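PDB 4XDN: MAU2 chromatid cohesion factor homolog from Saccharomyces cerevisiae, which forms a complex with SCC2 that is required for loading cohesin onto chromosomes, and takes part in sister chromatid cohesion. Local coordinates for residues A[314-319]-A[373-378]; A[349-354]-A[380-385]; A[458-463]-A[476-481]; A[513-516]-A[520-523]; A[71-76]-A[85-90]. All coordinates share one frame; numbering follows the deposited sequence.

The five contacts sample one long, almost wholly helical chain, consistent with the TPR-like superhelix of the SCC4/mau-2 family. Contact 5 lies towards the N-terminal end, and its centre is 76 Å from that of contact 4 near the other end. Contacts 1 and 2 lie between, their centres 12 Å apart, and share helix 369-398, which meets helix 317-331 through contact 1 and helix 339-360 through contact 2. Contacts 3 and 4 touch directly: Leu522 CD2 lies 3.6 Å from Val476 CG1. Contact 3 also carries a sulfate ion on Arg463. Residues of all five contacts reach the chain of another protein.

Contact 1. Residues A[314-319]-A[373-378]; sequences IFHYKE and DSRIQT
A salt bridge between Glu319 and Arg375 joins helices 317-331 and 369-398 of the helical array, with helix 339-360 coming between them in sequence. The backbones stay well apart, for the CA atoms of Glu319 and Arg375 are 10.8 Å from each other, so the contact rests on long side chains reaching across. Arg375 does most of the reaching: its chain runs out straight through CD, then bends at chi3 (66°), and this turns the guanidinium so that NH2 leads. Glu319 comes to meet it with its chain folded at chi2, which brings OE2 to the rim of the guanidinium, near its plane. The OE2 to Arg375 NH2 separation is 3.4 Å, a rather long ion pair without hydrogen-bond geometry, and the carboxylate and guanidinium planes are tilted by 27°. The same NH2 also approaches His316, lying 3.8 Å from the ring carbon CD2 of that residue. Here the two flat groups stand perpendicular. His316 NE2 is 4.2 Å from Arg375 NH2, close enough that the arginine would probably disfavour the protonated imidazole, an effect that Glu319 and Glu293 nearby may offset. His316 is at the N-cap position of helix 317-331, exactly where the chain leaves the short helix 312-315. Around this bridge, Pro312 packs against Arg375 and Met313 against Thr378, Ile314 and Phe315 lean on helix 250-266, and Tyr317 packs on helix 272-291, while Asp373 and Gln377 bond to the chain of another protein.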
# COMPACT_ATOMS: atom_id res chain seq x y z
N ILE A 314 2.00 12.21 4.32
CA ILE A 314 0.73 12.50 4.97
C ILE A 314 0.82 13.76 5.84
O ILE A 314 -0.16 14.49 5.99
CB ILE A 314 0.27 11.31 5.84
CG1 ILE A 314 0.21 10.02 5.00
CG2 ILE A 314 -1.08 11.58 6.50
CD1 ILE A 314 -0.77 10.08 3.81
N PHE A 315 2.00 14.01 6.40
CA PHE A 315 2.19 15.12 7.33
C PHE A 315 2.51 16.44 6.63
O PHE A 315 2.33 17.51 7.21
CB PHE A 315 3.31 14.78 8.33
CG PHE A 315 2.96 13.69 9.31
CD1 PHE A 315 1.75 13.01 9.22
CD2 PHE A 315 3.83 13.35 10.32
CE1 PHE A 315 1.43 12.01 10.13
CE2 PHE A 315 3.52 12.36 11.23
CZ PHE A 315 2.32 11.69 11.13
N HIS A 316 2.98 16.36 5.39
CA HIS A 316 3.25 17.56 4.60
C HIS A 316 2.05 17.89 3.72
O HIS A 316 1.49 17.01 3.05
CB HIS A 316 4.50 17.37 3.74
CG HIS A 316 5.75 17.12 4.53
ND1 HIS A 316 5.74 16.92 5.90
CD2 HIS A 316 7.05 17.04 4.15
CE1 HIS A 316 6.97 16.72 6.32
NE2 HIS A 316 7.79 16.79 5.28
N TYR A 317 1.65 19.16 3.72
CA TYR A 317 0.42 19.59 3.06
C TYR A 317 0.38 19.29 1.56
O TYR A 317 -0.60 18.74 1.06
CB TYR A 317 0.20 21.09 3.28
CG TYR A 317 -1.02 21.63 2.57
CD1 TYR A 317 -2.29 21.18 2.90
CD2 TYR A 317 -0.90 22.59 1.58
CE1 TYR A 317 -3.41 21.67 2.25
CE2 TYR A 317 -2.02 23.09 0.93
CZ TYR A 317 -3.27 22.62 1.27
OH TYR A 317 -4.38 23.12 0.63
N LYS A 318 1.44 19.65 0.84
CA LYS A 318 1.50 19.42 -0.60
C LYS A 318 1.46 17.92 -0.92
O LYS A 318 0.74 17.49 -1.81
CB LYS A 318 2.75 20.04 -1.21
CG LYS A 318 2.66 21.54 -1.42
CD LYS A 318 3.49 21.97 -2.63
CE LYS A 318 3.48 23.48 -2.82
NZ LYS A 318 4.25 24.18 -1.75
N GLU A 319 2.25 17.15 -0.18
CA GLU A 319 2.31 15.71 -0.39
C GLU A 319 0.96 15.06 -0.11
O GLU A 319 0.55 14.13 -0.80
CB GLU A 319 3.38 15.06 0.50
CG GLU A 319 4.82 15.29 0.04
CD GLU A 319 5.35 16.66 0.42
OE1 GLU A 319 4.53 17.57 0.69
OE2 GLU A 319 6.58 16.84 0.43
N ASP A 373 16.32 9.50 -0.38
CA ASP A 373 16.36 8.47 -1.41
C ASP A 373 15.10 7.60 -1.35
O ASP A 373 14.52 7.27 -2.39
CB ASP A 373 17.60 7.59 -1.24
CG ASP A 373 17.69 6.49 -2.28
OD1 ASP A 373 17.24 6.71 -3.42
OD2 ASP A 373 18.21 5.40 -1.95
N SER A 374 14.68 7.24 -0.15
CA SER A 374 13.50 6.40 0.03
C SER A 374 12.23 7.17 -0.32
O SER A 374 11.27 6.59 -0.84
CB SER A 374 13.42 5.88 1.47
OG SER A 374 13.17 6.93 2.38
N ARG A 375 12.22 8.47 -0.03
CA ARG A 375 11.07 9.31 -0.36
C ARG A 375 10.93 9.44 -1.87
O ARG A 375 9.81 9.47 -2.40
CB ARG A 375 11.22 10.69 0.27
CG ARG A 375 11.11 10.70 1.79
CD ARG A 375 11.28 12.10 2.34
NE ARG A 375 10.18 12.97 1.94
CZ ARG A 375 10.18 14.29 2.08
NH1 ARG A 375 11.23 14.91 2.61
NH2 ARG A 375 9.13 15.00 1.69
N ILE A 376 12.05 9.51 -2.57
CA ILE A 376 12.05 9.59 -4.03
C ILE A 376 11.55 8.28 -4.62
O ILE A 376 10.86 8.27 -5.64
CB ILE A 376 13.46 9.90 -4.57
CG1 ILE A 376 13.85 11.33 -4.20
CG2 ILE A 376 13.53 9.73 -6.08
CD1 ILE A 376 15.33 11.62 -4.32
N GLN A 377 11.90 7.17 -3.97
CA GLN A 377 11.49 5.85 -4.44
C GLN A 377 9.97 5.71 -4.35
O GLN A 377 9.34 5.13 -5.24
CB GLN A 377 12.19 4.77 -3.61
CG GLN A 377 12.36 3.44 -4.33
CD GLN A 377 13.47 3.46 -5.37
OE1 GLN A 377 13.88 4.52 -5.85
NE2 GLN A 377 13.98 2.28 -5.72
N THR A 378 9.40 6.26 -3.29
CA THR A 378 7.95 6.27 -3.11
C THR A 378 7.29 7.19 -4.13
O THR A 378 6.23 6.88 -4.67
CB THR A 378 7.56 6.71 -1.69
OG1 THR A 378 8.00 5.73 -0.75
CG2 THR A 378 6.06 6.89 -1.55

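Contact 2. Residues A[349-354]-A[380-385]; sequences PKVYST and KSILEF
The ring of Tyr352 and the isobutyl group of Leu383 form a CH-pi contact: Leu383 CD2 hangs over one face of the ring, 3.7 Å from its centroid and 19° off the normal, nearest to the CD2 and CE2 edge. Tyr352 carries CG anti to its own N (chi1 -172°), which swings the ring across to the neighbouring helix. The carbonyl O of Leu383 sits at the rim of the same ring, in its plane, so face and edge are met by one residue.

Plain apolar packing comes next. Val351 CG1 and Ile382 CG2 meet at 3.9 Å, the two side chains crossing about perpendicularly, and Ile382 also packs on an apolar side chain in the chain of another protein. These touches join helices 339-360 and 369-398, consecutive in the chain and running roughly antiparallel as a helical hairpin, with the CA atoms of Tyr352 and Leu383 only 5.5 Å apart.

A methyl-to-carbonyl van der Waals contact stands apart from these: Leu383 CD2 is 3.4 Å from Tyr352 O.

Among the polar bonds of the first segment, Lys350 O accepts from three donors: the backbone N of Thr354, Thr354 OG1 at 2.9 Å from above the carbonyl plane, and Ser353 OG.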
# COMPACT_ATOMS: atom_id res chain seq x y z
N PRO A 349 -2.78 12.92 -14.66
CA PRO A 349 -1.66 13.71 -15.18
C PRO A 349 -1.18 14.79 -14.21
O PRO A 349 0.01 15.07 -14.16
CB PRO A 349 -2.24 14.34 -16.44
CG PRO A 349 -3.24 13.36 -16.91
CD PRO A 349 -3.84 12.76 -15.67
N LYS A 350 -2.10 15.38 -13.45
CA LYS A 350 -1.73 16.40 -12.47
C LYS A 350 -0.95 15.78 -11.32
O LYS A 350 0.07 16.33 -10.89
CB LYS A 350 -2.97 17.12 -11.94
CG LYS A 350 -2.67 18.12 -10.83
CD LYS A 350 -3.91 18.92 -10.45
CE LYS A 350 -3.65 19.82 -9.26
NZ LYS A 350 -4.89 20.47 -8.76
N VAL A 351 -1.42 14.64 -10.83
CA VAL A 351 -0.72 13.88 -9.80
C VAL A 351 0.68 13.53 -10.29
O VAL A 351 1.66 13.64 -9.55
CB VAL A 351 -1.48 12.58 -9.44
CG1 VAL A 351 -0.68 11.74 -8.45
CG2 VAL A 351 -2.85 12.91 -8.87
N TYR A 352 0.77 13.12 -11.55
CA TYR A 352 2.04 12.78 -12.16
C TYR A 352 2.99 13.98 -12.16
O TYR A 352 4.10 13.89 -11.65
CB TYR A 352 1.82 12.27 -13.59
CG TYR A 352 3.06 11.70 -14.24
CD1 TYR A 352 3.93 12.51 -14.95
CD2 TYR A 352 3.36 10.34 -14.14
CE1 TYR A 352 5.06 11.99 -15.55
CE2 TYR A 352 4.49 9.81 -14.74
CZ TYR A 352 5.34 10.64 -15.44
OH TYR A 352 6.47 10.13 -16.04
N SER A 353 2.53 15.10 -12.72
CA SER A 353 3.36 16.30 -12.82
C SER A 353 3.71 16.87 -11.45
O SER A 353 4.83 17.34 -11.24
CB SER A 353 2.66 17.37 -13.66
OG SER A 353 1.47 17.82 -13.03
N THR A 354 2.76 16.85 -10.52
CA THR A 354 3.01 17.33 -9.16
C THR A 354 4.12 16.50 -8.53
O THR A 354 5.05 17.03 -7.92
CB THR A 354 1.75 17.24 -8.27
OG1 THR A 354 0.76 18.15 -8.76
CG2 THR A 354 2.08 17.60 -6.82
N LYS A 380 8.42 7.76 -7.06
CA LYS A 380 8.49 7.05 -8.33
C LYS A 380 7.38 6.01 -8.44
O LYS A 380 6.85 5.76 -9.52
CB LYS A 380 9.86 6.39 -8.51
CG LYS A 380 10.96 7.38 -8.87
CD LYS A 380 12.35 6.82 -8.58
CE LYS A 380 12.63 5.56 -9.36
NZ LYS A 380 14.00 5.03 -9.09
N SER A 381 7.01 5.41 -7.31
CA SER A 381 5.93 4.43 -7.29
C SER A 381 4.61 5.12 -7.62
O SER A 381 3.74 4.55 -8.27
CB SER A 381 5.84 3.73 -5.94
OG SER A 381 5.33 4.60 -4.94
N ILE A 382 4.46 6.36 -7.15
CA ILE A 382 3.27 7.15 -7.45
C ILE A 382 3.19 7.41 -8.95
O ILE A 382 2.12 7.32 -9.55
CB ILE A 382 3.25 8.48 -6.68
CG1 ILE A 382 3.07 8.21 -5.18
CG2 ILE A 382 2.12 9.39 -7.19
CD1 ILE A 382 3.15 9.44 -4.29
N LEU A 383 4.33 7.73 -9.56
CA LEU A 383 4.39 7.89 -11.02
C LEU A 383 3.94 6.60 -11.69
O LEU A 383 3.23 6.63 -12.70
CB LEU A 383 5.79 8.27 -11.48
CG LEU A 383 6.40 9.58 -10.99
CD1 LEU A 383 7.82 9.74 -11.54
CD2 LEU A 383 5.54 10.78 -11.39
N GLU A 384 4.36 5.47 -11.13
CA GLU A 384 4.02 4.17 -11.70
C GLU A 384 2.53 3.88 -11.54
O GLU A 384 1.93 3.23 -12.40
CB GLU A 384 4.86 3.08 -11.04
CG GLU A 384 6.32 3.09 -11.47
CD GLU A 384 7.19 2.18 -10.64
OE1 GLU A 384 6.65 1.47 -9.76
OE2 GLU A 384 8.42 2.16 -10.86
N PHE A 385 1.94 4.35 -10.45
CA PHE A 385 0.50 4.20 -10.24
C PHE A 385 -0.28 5.01 -11.28
O PHE A 385 -1.30 4.56 -11.79
CB PHE A 385 0.10 4.64 -8.83
CG PHE A 385 0.35 3.59 -7.77
CD1 PHE A 385 -0.30 2.37 -7.82
CD2 PHE A 385 1.20 3.85 -6.72
CE1 PHE A 385 -0.08 1.42 -6.84
CE2 PHE A 385 1.42 2.90 -5.73
CZ PHE A 385 0.78 1.68 -5.80

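Contact 3. Residues A[458-463]-A[476-481]; sequences TVQAAR and VEQCNK. With SO4 (sulfate ion), chain G.
Cys479 and Gln478 meet Ala461 and Gln460 where helix 472-490 turns back against helix 446-466 in a helical hairpin; the local axes come to 9.1 Å with an angle of 151° between their directions. Val476, early in the segment, turns from the partner segment and leans instead on Val464 and on the loop residue Leu522. Gln478 comes next, and its CB lies 3.6 Å from Gln460 NE2. Both glutamines are folded at chi2, and the Gln460 amide nitrogen lies against the aliphatic part of Gln478, CB and CG, not against its amide. Gln478 also touches a crystal neighbour, so its outer end may owe something to the lattice.

At Cys479 the packing turns inward. SG lies against the backbone of the opposite helix, 3.7 Å from both Gln460 C and Ala461 N, with Gln460 CB at 3.8 Å and the Ala461 methyl flanking the sulfur at 4.3 Å. Lys481 closes the segment by giving NZ to Gln478 OE1 at 3.1 Å, in the carbonyl plane and on a lone pair. Beyond the pairing, the extended Arg463 has Val459 CG1 over one face of its guanidinium. A sulfate ion, probably from the crystallisation liquor and also bound by Val432 N, takes a nearly straight bond at the guanidinium edge, Arg463 NH1 to O3 3.2 Å with an N-H...O angle of 171°.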
# COMPACT_ATOMS: atom_id res chain seq x y z
N THR A 458 -14.52 -17.55 -15.46
CA THR A 458 -15.39 -17.07 -16.53
C THR A 458 -15.05 -17.76 -17.85
O THR A 458 -15.94 -18.21 -18.57
CB THR A 458 -15.26 -15.54 -16.70
OG1 THR A 458 -15.65 -14.90 -15.48
CG2 THR A 458 -16.15 -15.03 -17.83
N VAL A 459 -13.76 -17.83 -18.16
CA VAL A 459 -13.30 -18.49 -19.37
C VAL A 459 -13.68 -19.97 -19.36
O VAL A 459 -14.24 -20.47 -20.33
CB VAL A 459 -11.77 -18.34 -19.53
CG1 VAL A 459 -11.23 -19.25 -20.64
CG2 VAL A 459 -11.42 -16.90 -19.81
N GLN A 460 -13.38 -20.65 -18.27
CA GLN A 460 -13.66 -22.08 -18.16
C GLN A 460 -15.15 -22.36 -18.22
O GLN A 460 -15.59 -23.34 -18.82
CB GLN A 460 -13.06 -22.65 -16.87
CG GLN A 460 -11.54 -22.60 -16.79
CD GLN A 460 -10.86 -23.68 -17.62
OE1 GLN A 460 -11.27 -23.96 -18.75
NE2 GLN A 460 -9.83 -24.29 -17.06
N ALA A 461 -15.94 -21.49 -17.60
CA ALA A 461 -17.39 -21.64 -17.58
C ALA A 461 -17.97 -21.41 -18.98
O ALA A 461 -18.93 -22.06 -19.38
CB ALA A 461 -18.02 -20.69 -16.58
N ALA A 462 -17.37 -20.47 -19.70
CA ALA A 462 -17.77 -20.20 -21.08
C ALA A 462 -17.48 -21.42 -21.95
O ALA A 462 -18.24 -21.73 -22.87
CB ALA A 462 -17.04 -18.98 -21.62
N ARG A 463 -16.38 -22.10 -21.66
CA ARG A 463 -15.99 -23.27 -22.43
C ARG A 463 -16.87 -24.47 -22.11
O ARG A 463 -17.20 -25.26 -22.99
CB ARG A 463 -14.52 -23.60 -22.19
CG ARG A 463 -13.57 -22.57 -22.79
CD ARG A 463 -12.12 -22.85 -22.45
NE ARG A 463 -11.24 -21.87 -23.07
CZ ARG A 463 -9.91 -21.89 -22.99
NH1 ARG A 463 -9.30 -22.85 -22.30
NH2 ARG A 463 -9.20 -20.96 -23.60
N VAL A 476 -15.38 -29.00 -16.17
CA VAL A 476 -16.25 -28.76 -15.02
C VAL A 476 -15.49 -28.87 -13.70
O VAL A 476 -15.67 -28.05 -12.80
CB VAL A 476 -17.47 -29.72 -14.99
CG1 VAL A 476 -18.45 -29.36 -16.10
CG2 VAL A 476 -17.05 -31.18 -15.11
N GLU A 477 -14.65 -29.89 -13.57
CA GLU A 477 -13.76 -30.03 -12.42
C GLU A 477 -12.93 -28.76 -12.22
O GLU A 477 -12.77 -28.29 -11.09
CB GLU A 477 -12.84 -31.24 -12.59
CG GLU A 477 -11.79 -31.41 -11.50
CD GLU A 477 -12.39 -31.60 -10.12
OE1 GLU A 477 -13.59 -31.93 -10.03
OE2 GLU A 477 -11.66 -31.41 -9.12
N GLN A 478 -12.40 -28.22 -13.31
CA GLN A 478 -11.60 -27.01 -13.24
C GLN A 478 -12.44 -25.84 -12.75
O GLN A 478 -11.96 -25.01 -11.97
CB GLN A 478 -10.99 -26.68 -14.61
CG GLN A 478 -9.88 -27.64 -15.03
CD GLN A 478 -8.70 -27.63 -14.09
OE1 GLN A 478 -8.44 -26.64 -13.41
NE2 GLN A 478 -7.98 -28.75 -14.03
N CYS A 479 -13.69 -25.77 -13.19
CA CYS A 479 -14.61 -24.75 -12.71
C CYS A 479 -14.81 -24.89 -11.20
O CYS A 479 -14.71 -23.91 -10.46
CB CYS A 479 -15.97 -24.85 -13.42
SG CYS A 479 -16.01 -24.14 -15.07
N ASN A 480 -15.07 -26.11 -10.75
CA ASN A 480 -15.27 -26.38 -9.33
C ASN A 480 -14.00 -26.12 -8.53
O ASN A 480 -14.06 -25.58 -7.42
CB ASN A 480 -15.74 -27.82 -9.13
CG ASN A 480 -16.95 -28.18 -9.98
OD1 ASN A 480 -17.00 -29.25 -10.58
ND2 ASN A 480 -17.92 -27.27 -10.04
N LYS A 481 -12.86 -26.50 -9.09
CA LYS A 481 -11.57 -26.26 -8.47
C LYS A 481 -11.31 -24.77 -8.30
O LYS A 481 -11.05 -24.29 -7.19
CB LYS A 481 -10.45 -26.90 -9.31
CG LYS A 481 -9.04 -26.65 -8.80
CD LYS A 481 -8.00 -26.99 -9.87
CE LYS A 481 -7.01 -25.84 -10.07
NZ LYS A 481 -6.20 -26.01 -11.31
S SO4 G . -5.43 -21.75 -22.37
O1 SO4 G . -6.08 -20.50 -22.01
O2 SO4 G . -4.05 -21.74 -21.91
O3 SO4 G . -6.14 -22.87 -21.76
O4 SO4 G . -5.45 -21.90 -23.83

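Contact 4. Residues A[513-516]-A[520-523]; sequences HFEP and NPLP
His513 lies across Leu522 and Pro521, where the loop after helix 499-513 doubles back and brings two of its stretches together. Leu522 CB comes over one face of the imidazole, 4.0 Å from its centroid and 29° off the normal, a CH-pi contact. At the ring's edge, close to its plane, CD2 is 3.5 Å from Pro523 O; Leu522 O, 3.4 Å from the same CD2, lies well off the ring plane. Pro521 presses its CB against the main chain, 3.4 Å from His513 C, and its CG meets Glu515 CG at 3.9 Å.

One step outward, the imidazole is fixed by Trp509: its ring stacks on His513, and its carbonyl O bonds to His513 ND1. Leu522 is tied by a backbone hydrogen bond to Ser512 and packs on Tyr457 and Cys479, which roots the loop in helices 446-466 and 472-490. Away from the loop, the Glu515 carboxylate has its salt bridge with a basic side chain of the chain of another protein, and the neighbouring Pro516 follows a cis peptide bond.

Because a carbonyl oxygen can only accept, ND1 must carry a proton in that bond to Trp509, and the in-plane position of Pro523 O is consistent with a weak, polarised C-H approach at CD2.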
# COMPACT_ATOMS: atom_id res chain seq x y z
N HIS A 513 -24.80 -21.68 -13.57
CA HIS A 513 -25.66 -22.71 -12.98
C HIS A 513 -27.11 -22.66 -13.47
O HIS A 513 -27.94 -23.47 -13.05
CB HIS A 513 -25.65 -22.59 -11.45
CG HIS A 513 -24.36 -23.03 -10.82
ND1 HIS A 513 -23.26 -22.21 -10.70
CD2 HIS A 513 -24.00 -24.22 -10.29
CE1 HIS A 513 -22.28 -22.87 -10.11
NE2 HIS A 513 -22.70 -24.10 -9.85
N PHE A 514 -27.42 -21.72 -14.37
CA PHE A 514 -28.78 -21.53 -14.85
C PHE A 514 -28.86 -21.31 -16.36
O PHE A 514 -28.10 -20.51 -16.92
CB PHE A 514 -29.44 -20.34 -14.16
CG PHE A 514 -30.05 -20.66 -12.83
CD1 PHE A 514 -29.30 -20.59 -11.67
CD2 PHE A 514 -31.39 -21.02 -12.73
CE1 PHE A 514 -29.86 -20.88 -10.44
CE2 PHE A 514 -31.95 -21.31 -11.51
CZ PHE A 514 -31.19 -21.24 -10.36
N GLU A 515 -29.78 -22.01 -17.01
CA GLU A 515 -30.19 -21.64 -18.35
C GLU A 515 -31.10 -20.42 -18.22
O GLU A 515 -31.76 -20.26 -17.20
CB GLU A 515 -30.90 -22.79 -19.06
CG GLU A 515 -30.05 -24.04 -19.24
CD GLU A 515 -30.68 -25.05 -20.16
OE1 GLU A 515 -31.19 -26.08 -19.66
OE2 GLU A 515 -30.67 -24.82 -21.39
N PRO A 516 -31.15 -19.56 -19.25
CA PRO A 516 -30.47 -19.63 -20.54
C PRO A 516 -29.18 -18.82 -20.56
O PRO A 516 -28.82 -18.24 -21.59
CB PRO A 516 -31.51 -19.05 -21.49
CG PRO A 516 -32.16 -17.97 -20.66
CD PRO A 516 -32.08 -18.42 -19.21
N ASN A 520 -24.73 -25.49 -20.82
CA ASN A 520 -24.48 -26.61 -19.92
C ASN A 520 -24.22 -26.14 -18.49
O ASN A 520 -23.08 -26.10 -18.05
CB ASN A 520 -23.30 -27.44 -20.42
CG ASN A 520 -23.52 -27.99 -21.82
OD1 ASN A 520 -24.25 -28.97 -22.00
ND2 ASN A 520 -22.90 -27.37 -22.81
N PRO A 521 -25.29 -25.78 -17.77
CA PRO A 521 -25.15 -25.28 -16.40
C PRO A 521 -24.57 -26.33 -15.45
O PRO A 521 -24.86 -27.52 -15.61
CB PRO A 521 -26.58 -24.91 -16.00
CG PRO A 521 -27.44 -25.76 -16.87
CD PRO A 521 -26.71 -25.89 -18.16
N LEU A 522 -23.77 -25.90 -14.49
CA LEU A 522 -23.17 -26.81 -13.52
C LEU A 522 -24.21 -27.32 -12.53
O LEU A 522 -25.23 -26.66 -12.31
CB LEU A 522 -22.03 -26.13 -12.77
CG LEU A 522 -20.83 -25.68 -13.61
CD1 LEU A 522 -19.98 -24.69 -12.82
CD2 LEU A 522 -20.00 -26.88 -14.04
N PRO A 523 -23.97 -28.50 -11.93
CA PRO A 523 -24.90 -29.03 -10.92
C PRO A 523 -24.94 -28.18 -9.66
O PRO A 523 -23.94 -27.58 -9.28
CB PRO A 523 -24.33 -30.42 -10.61
CG PRO A 523 -23.44 -30.75 -11.75
CD PRO A 523 -22.89 -29.45 -12.23

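Contact 5. Residues A[71-76]-A[85-90]; sequences QLLKTK and SKVTFE
Leu73, Lys74 and Val87 make the packed side of this pairing, Lys74 and Thr88 its polar part, and the solvent side lies at Thr75 and Lys76, where the first helix ends. In the packed part Leu73 CD1 lies 4.0 Å from Val87 CG2, the two side chains crossing at about a right angle, while the other methyl, Val87 CG1, is 4.1 Å from Lys74 CG. The lysine's aliphatic stem runs past Val87 in the opposite direction.

Past the stem the character changes. The chain of Lys74 bends at chi3 (67°) and chi4 and curls its ammonium back to Thr88, where NZ gives a hydrogen bond to OG1 at 3.1 Å. That bond is not alone: NZ also forms a salt bridge with Asp84, and Thr88 OG1 bonds to Asp84 O, so the lysine end is held between Asp84 and Thr88, one turn apart on helix 81-98. On the exposed side, Thr75 OG1 is bonded back to Gln71 O at 2.8 Å.

The local axes of helices 53-76 and 81-98, a helical hairpin, approach to 9.9 Å at 139°. Leu73 also rests on helix 29-45, Lys74 touches Tyr108 of helix 102-119, Phe89 packs on helix 126-144, and Val87 meets an apolar side chain in the chain of another protein.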
# COMPACT_ATOMS: atom_id res chain seq x y z
N GLN A 71 34.16 8.05 17.11
CA GLN A 71 34.93 6.90 17.56
C GLN A 71 36.17 7.36 18.32
O GLN A 71 36.61 6.71 19.28
CB GLN A 71 35.33 6.02 16.38
CG GLN A 71 34.17 5.25 15.79
CD GLN A 71 34.54 4.43 14.57
OE1 GLN A 71 35.39 4.83 13.77
NE2 GLN A 71 33.91 3.27 14.42
N LEU A 72 36.71 8.49 17.89
CA LEU A 72 37.87 9.08 18.53
C LEU A 72 37.57 9.38 20.00
O LEU A 72 38.39 9.13 20.88
CB LEU A 72 38.27 10.36 17.80
CG LEU A 72 39.74 10.73 17.65
CD1 LEU A 72 40.58 9.58 17.10
CD2 LEU A 72 39.84 11.94 16.74
N LEU A 73 36.38 9.92 20.26
CA LEU A 73 35.96 10.24 21.62
C LEU A 73 35.85 8.99 22.48
O LEU A 73 36.30 8.98 23.62
CB LEU A 73 34.62 10.99 21.60
CG LEU A 73 34.65 12.41 21.04
CD1 LEU A 73 33.23 12.96 20.90
CD2 LEU A 73 35.49 13.33 21.92
N LYS A 74 35.24 7.95 21.93
CA LYS A 74 34.99 6.73 22.69
C LYS A 74 36.26 5.94 23.01
O LYS A 74 36.31 5.22 24.01
CB LYS A 74 34.02 5.83 21.92
CG LYS A 74 32.57 6.26 22.02
CD LYS A 74 31.62 5.26 21.39
CE LYS A 74 31.58 3.93 22.15
NZ LYS A 74 31.17 4.10 23.57
N THR A 75 37.29 6.09 22.19
CA THR A 75 38.50 5.28 22.30
C THR A 75 39.67 6.00 22.97
O THR A 75 40.54 5.35 23.56
CB THR A 75 38.96 4.78 20.92
OG1 THR A 75 39.17 5.91 20.05
CG2 THR A 75 37.93 3.86 20.31
N LYS A 76 39.70 7.32 22.86
CA LYS A 76 40.85 8.10 23.32
C LYS A 76 40.52 8.99 24.52
O LYS A 76 41.41 9.67 25.05
CB LYS A 76 41.38 8.98 22.18
CG LYS A 76 41.94 8.19 21.00
CD LYS A 76 43.25 7.50 21.36
CE LYS A 76 43.86 6.81 20.15
NZ LYS A 76 42.99 5.72 19.62
N SER A 85 26.75 7.95 26.51
CA SER A 85 25.42 7.70 25.95
C SER A 85 25.15 8.58 24.74
O SER A 85 24.77 8.09 23.67
CB SER A 85 24.34 7.95 27.01
OG SER A 85 24.38 6.95 28.02
N LYS A 86 25.34 9.89 24.90
CA LYS A 86 25.04 10.85 23.84
C LYS A 86 25.89 10.60 22.61
O LYS A 86 25.37 10.52 21.49
CB LYS A 86 25.25 12.27 24.36
CG LYS A 86 24.75 13.37 23.42
CD LYS A 86 23.24 13.27 23.18
CE LYS A 86 22.68 14.52 22.53
NZ LYS A 86 23.07 14.64 21.10
N VAL A 87 27.20 10.47 22.81
CA VAL A 87 28.14 10.24 21.72
C VAL A 87 27.81 8.94 20.98
O VAL A 87 27.79 8.91 19.75
CB VAL A 87 29.60 10.18 22.23
CG1 VAL A 87 30.55 9.74 21.11
CG2 VAL A 87 30.02 11.53 22.78
N THR A 88 27.57 7.88 21.73
CA THR A 88 27.29 6.57 21.14
C THR A 88 26.02 6.61 20.31
O THR A 88 25.98 6.07 19.20
CB THR A 88 27.18 5.48 22.22
OG1 THR A 88 28.41 5.40 22.94
CG2 THR A 88 26.87 4.12 21.59
N PHE A 89 24.98 7.25 20.84
CA PHE A 89 23.70 7.35 20.15
C PHE A 89 23.83 8.12 18.83
O PHE A 89 23.32 7.67 17.80
CB PHE A 89 22.65 8.02 21.05
CG PHE A 89 22.20 7.17 22.21
CD1 PHE A 89 22.28 5.78 22.17
CD2 PHE A 89 21.69 7.76 23.35
CE1 PHE A 89 21.87 5.01 23.25
CE2 PHE A 89 21.27 7.00 24.43
CZ PHE A 89 21.36 5.62 24.37
N GLU A 90 24.50 9.27 18.86
CA GLU A 90 24.68 10.07 17.66
C GLU A 90 25.50 9.30 16.63
O GLU A 90 25.17 9.29 15.44
CB GLU A 90 25.38 11.39 17.98
CG GLU A 90 24.50 12.38 18.72
CD GLU A 90 25.23 13.68 19.01
OE1 GLU A 90 25.63 14.37 18.05
OE2 GLU A 90 25.41 14.01 20.20